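PDB 3PE7: oligogalacturonate lyase from Yersinia enterocolitica subsp. enterocolitica, which cleaves short oligogalacturonides, breakdown products of pectin, by beta-elimination in the cytoplasm, probably with help from a bound manganese ion. Local coordinates for residues 29-34 with 54-59. Residues are numbered along the deposited sequence; the frame is centred on the assembly and turned at random.
Sequences PDVTCH and GAFDGP. With CA (calcium ion), chain C.
Val-31 lays CG1 over one face of the Phe-56 ring, 4.0 Å from the ring centroid and shifted toward the rim, a CH-pi contact in which the two side chains cross at about a right angle. CG1 gets there by standing anti to the backbone N (chi1 178°); the same methyl also packs 4.0 Å from Ala-55 CB. Cys-33 SG approaches the ring obliquely, 3.7 Å from Phe-56 CE2, as a sulfur-aromatic contact, and also lies against the backbone of Gly-54. Tyr-63 meets the same ring edge-to-face. This packing is close where the backbones converge: Cys-33 and Gly-54 form a non-hydrogen-bonded antiparallel pair, and Thr-32 O receives a CA-H...O contact from Gly-54 CA at 3.5 Å. Thr-32 O also lies 3.4 Å from Ala-55 CB. Beyond Phe-56 the 54-59 segment turns away toward solvent, with Gly-58 exposed, and Ala-55 to Gly-58 make a type I turn closed by the hydrogen bond from Gly-58 N to Ala-55 O. On this outer side Asp-57 OD1 binds calcium at 2.4 Å with Met-1 O and three waters, while OD2 takes hydrogen bonds from one of those waters and from Gln-74, which should fix the carboxylate's rotation. The arrangement is that of a beta-propeller blade of this seven-bladed lyase: the innermost strand, 33-34, pairs with strand 49-54, whose hairpin turn toward strand 61-66 carries a peripheral calcium site.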
ATOM      1  N   PRO A  29     -20.568   3.501  -8.722  1.00 12.21           N
ATOM      2  CA  PRO A  29     -19.693   4.623  -9.068  1.00 12.66           C
ATOM      3  C   PRO A  29     -20.335   6.000  -8.881  1.00 12.71           C
ATOM      4  O   PRO A  29     -19.761   7.000  -9.319  1.00 13.52           O
ATOM      5  CB  PRO A  29     -19.330   4.347 -10.535  1.00 12.54           C
ATOM      6  CG  PRO A  29     -20.484   3.559 -11.065  1.00 13.72           C
ATOM      7  CD  PRO A  29     -20.898   2.683  -9.907  1.00 12.23           C
ATOM      8  N   ASP A  30     -21.503   6.051  -8.244  1.00 13.14           N
ATOM      9  CA  ASP A  30     -22.017   7.336  -7.775  1.00 13.25           C
ATOM     10  C   ASP A  30     -21.616   7.592  -6.324  1.00 12.32           C
ATOM     11  O   ASP A  30     -21.994   8.624  -5.749  1.00 12.87           O
ATOM     12  CB  ASP A  30     -23.546   7.436  -7.936  1.00 14.63           C
ATOM     13  CG  ASP A  30     -24.288   6.537  -6.985  1.00 17.70           C
ATOM     14  OD1 ASP A  30     -23.924   5.345  -6.844  1.00 18.44           O
ATOM     15  OD2 ASP A  30     -25.232   7.034  -6.335  1.00 23.36           O
ATOM     16  N   VAL A  31     -20.867   6.666  -5.716  1.00 11.30           N
ATOM     17  CA  VAL A  31     -20.298   6.873  -4.371  1.00  9.65           C
ATOM     18  C   VAL A  31     -18.793   6.582  -4.442  1.00 10.26           C
ATOM     19  O   VAL A  31     -18.398   5.530  -4.942  1.00  9.88           O
ATOM     20  CB  VAL A  31     -20.960   5.945  -3.326  1.00 10.40           C
ATOM     21  CG1 VAL A  31     -20.318   6.134  -1.924  1.00 11.39           C
ATOM     22  CG2 VAL A  31     -22.462   6.177  -3.328  1.00  9.63           C
ATOM     23  N   THR A  32     -17.968   7.496  -3.940  1.00  8.74           N
ATOM     24  CA  THR A  32     -16.522   7.254  -3.933  1.00  8.99           C
ATOM     25  C   THR A  32     -16.169   6.106  -2.998  1.00  9.41           C
ATOM     26  O   THR A  32     -16.432   6.167  -1.799  1.00  9.67           O
ATOM     27  CB  THR A  32     -15.746   8.534  -3.543  1.00  9.11           C
ATOM     28  OG1 THR A  32     -15.951   9.506  -4.572  1.00  8.81           O
ATOM     29  CG2 THR A  32     -14.244   8.255  -3.366  1.00  8.60           C
ATOM     30  N   CYS A  33     -15.607   5.038  -3.575  1.00  9.32           N
ATOM     31  CA  CYS A  33     -15.098   3.899  -2.803  1.00  9.59           C
ATOM     32  C   CYS A  33     -13.716   3.545  -3.342  1.00  9.08           C
ATOM     33  O   CYS A  33     -13.444   3.672  -4.542  1.00  9.67           O
ATOM     34  CB  CYS A  33     -16.011   2.676  -2.957  1.00  9.75           C
ATOM     35  SG  CYS A  33     -17.705   2.944  -2.350  1.00 10.64           S
ATOM     36  N   HIS A  34     -12.833   3.099  -2.469  1.00  8.58           N
ATOM     37  CA  HIS A  34     -11.494   2.760  -2.929  1.00  8.07           C
ATOM     38  C   HIS A  34     -10.900   1.652  -2.089  1.00  8.39           C
ATOM     39  O   HIS A  34     -11.266   1.463  -0.929  1.00  8.54           O
ATOM     40  CB  HIS A  34     -10.565   3.987  -2.855  1.00  8.31           C
ATOM     41  CG  HIS A  34     -10.317   4.438  -1.452  1.00  8.16           C
ATOM     42  ND1 HIS A  34      -9.308   3.910  -0.672  1.00  7.80           N
ATOM     43  CD2 HIS A  34     -11.002   5.297  -0.658  1.00  7.92           C
ATOM     44  CE1 HIS A  34      -9.348   4.475   0.527  1.00  8.64           C
ATOM     45  NE2 HIS A  34     -10.374   5.309   0.565  1.00  9.11           N
ATOM     46  N   GLY A  54     -15.262   3.742   1.855  1.00  8.78           N
ATOM     47  CA  GLY A  54     -16.452   4.172   1.118  1.00  8.97           C
ATOM     48  C   GLY A  54     -17.038   5.441   1.703  1.00  9.22           C
ATOM     49  O   GLY A  54     -16.813   5.767   2.866  1.00  9.29           O
ATOM     50  N   ALA A  55     -17.776   6.174   0.870  1.00 10.09           N
ATOM     51  CA  ALA A  55     -18.295   7.486   1.267  1.00 10.18           C
ATOM     52  C   ALA A  55     -19.801   7.499   1.569  1.00 10.20           C
ATOM     53  O   ALA A  55     -20.386   8.561   1.659  1.00 10.75           O
ATOM     54  CB  ALA A  55     -17.956   8.525   0.185  1.00 10.10           C
ATOM     55  N   PHE A  56     -20.410   6.327   1.787  1.00 10.32           N
ATOM     56  CA  PHE A  56     -21.873   6.223   1.878  1.00 10.79           C
ATOM     57  C   PHE A  56     -22.476   7.104   2.976  1.00 11.35           C
ATOM     58  O   PHE A  56     -23.537   7.711   2.766  1.00 12.08           O
ATOM     59  CB  PHE A  56     -22.289   4.767   2.147  1.00 11.08           C
ATOM     60  CG  PHE A  56     -21.828   3.800   1.079  1.00 10.77           C
ATOM     61  CD1 PHE A  56     -22.577   3.613  -0.074  1.00 11.87           C
ATOM     62  CD2 PHE A  56     -20.639   3.086   1.243  1.00 10.75           C
ATOM     63  CE1 PHE A  56     -22.157   2.720  -1.070  1.00 12.79           C
ATOM     64  CE2 PHE A  56     -20.203   2.180   0.258  1.00 10.28           C
ATOM     65  CZ  PHE A  56     -20.964   2.000  -0.894  1.00 11.69           C
ATOM     66  N   ASP A  57     -21.804   7.171   4.130  1.00 11.88           N
ATOM     67  CA  ASP A  57     -22.299   7.905   5.313  1.00 12.49           C
ATOM     68  C   ASP A  57     -22.013   9.417   5.213  1.00 12.42           C
ATOM     69  O   ASP A  57     -22.508  10.224   6.036  1.00 12.76           O
ATOM     70  CB  ASP A  57     -21.637   7.333   6.573  1.00 12.71           C
ATOM     71  CG  ASP A  57     -22.431   7.613   7.863  1.00 13.65           C
ATOM     72  OD1 ASP A  57     -23.648   7.886   7.798  1.00 13.24           O
ATOM     73  OD2 ASP A  57     -21.812   7.529   8.945  1.00 15.87           O
ATOM     74  N   GLY A  58     -21.219   9.807   4.213  1.00 11.51           N
ATOM     75  CA  GLY A  58     -20.842  11.226   4.027  1.00 11.62           C
ATOM     76  C   GLY A  58     -19.337  11.381   3.900  1.00 11.78           C
ATOM     77  O   GLY A  58     -18.834  11.655   2.801  1.00 11.07           O
ATOM     78  N   PRO A  59     -18.609  11.168   5.013  1.00 11.29           N
ATOM     79  CA  PRO A  59     -17.155  11.156   4.884  1.00 10.87           C
ATOM     80  C   PRO A  59     -16.680   9.794   4.385  1.00 10.55           C
ATOM     81  O   PRO A  59     -17.494   8.950   4.056  1.00 10.42           O
ATOM     82  CB  PRO A  59     -16.655  11.401   6.303  1.00 11.73           C
ATOM     83  CG  PRO A  59     -17.770  10.980   7.202  1.00 12.64           C
ATOM     84  CD  PRO A  59     -19.060  10.887   6.391  1.00 11.39           C
TER
HETATM   85 CA    CA C 390     -25.033   8.746   9.569  1.00 17.58          CA
HETATM   86  O   HOH W   1     -23.094   8.571  10.963  1.00 17.89           O
HETATM   87  O   HOH W   2     -26.331   8.334  11.546  1.00 21.01           O
HETATM   88  O   HOH W   3     -26.948   8.939   8.115  1.00 28.35           O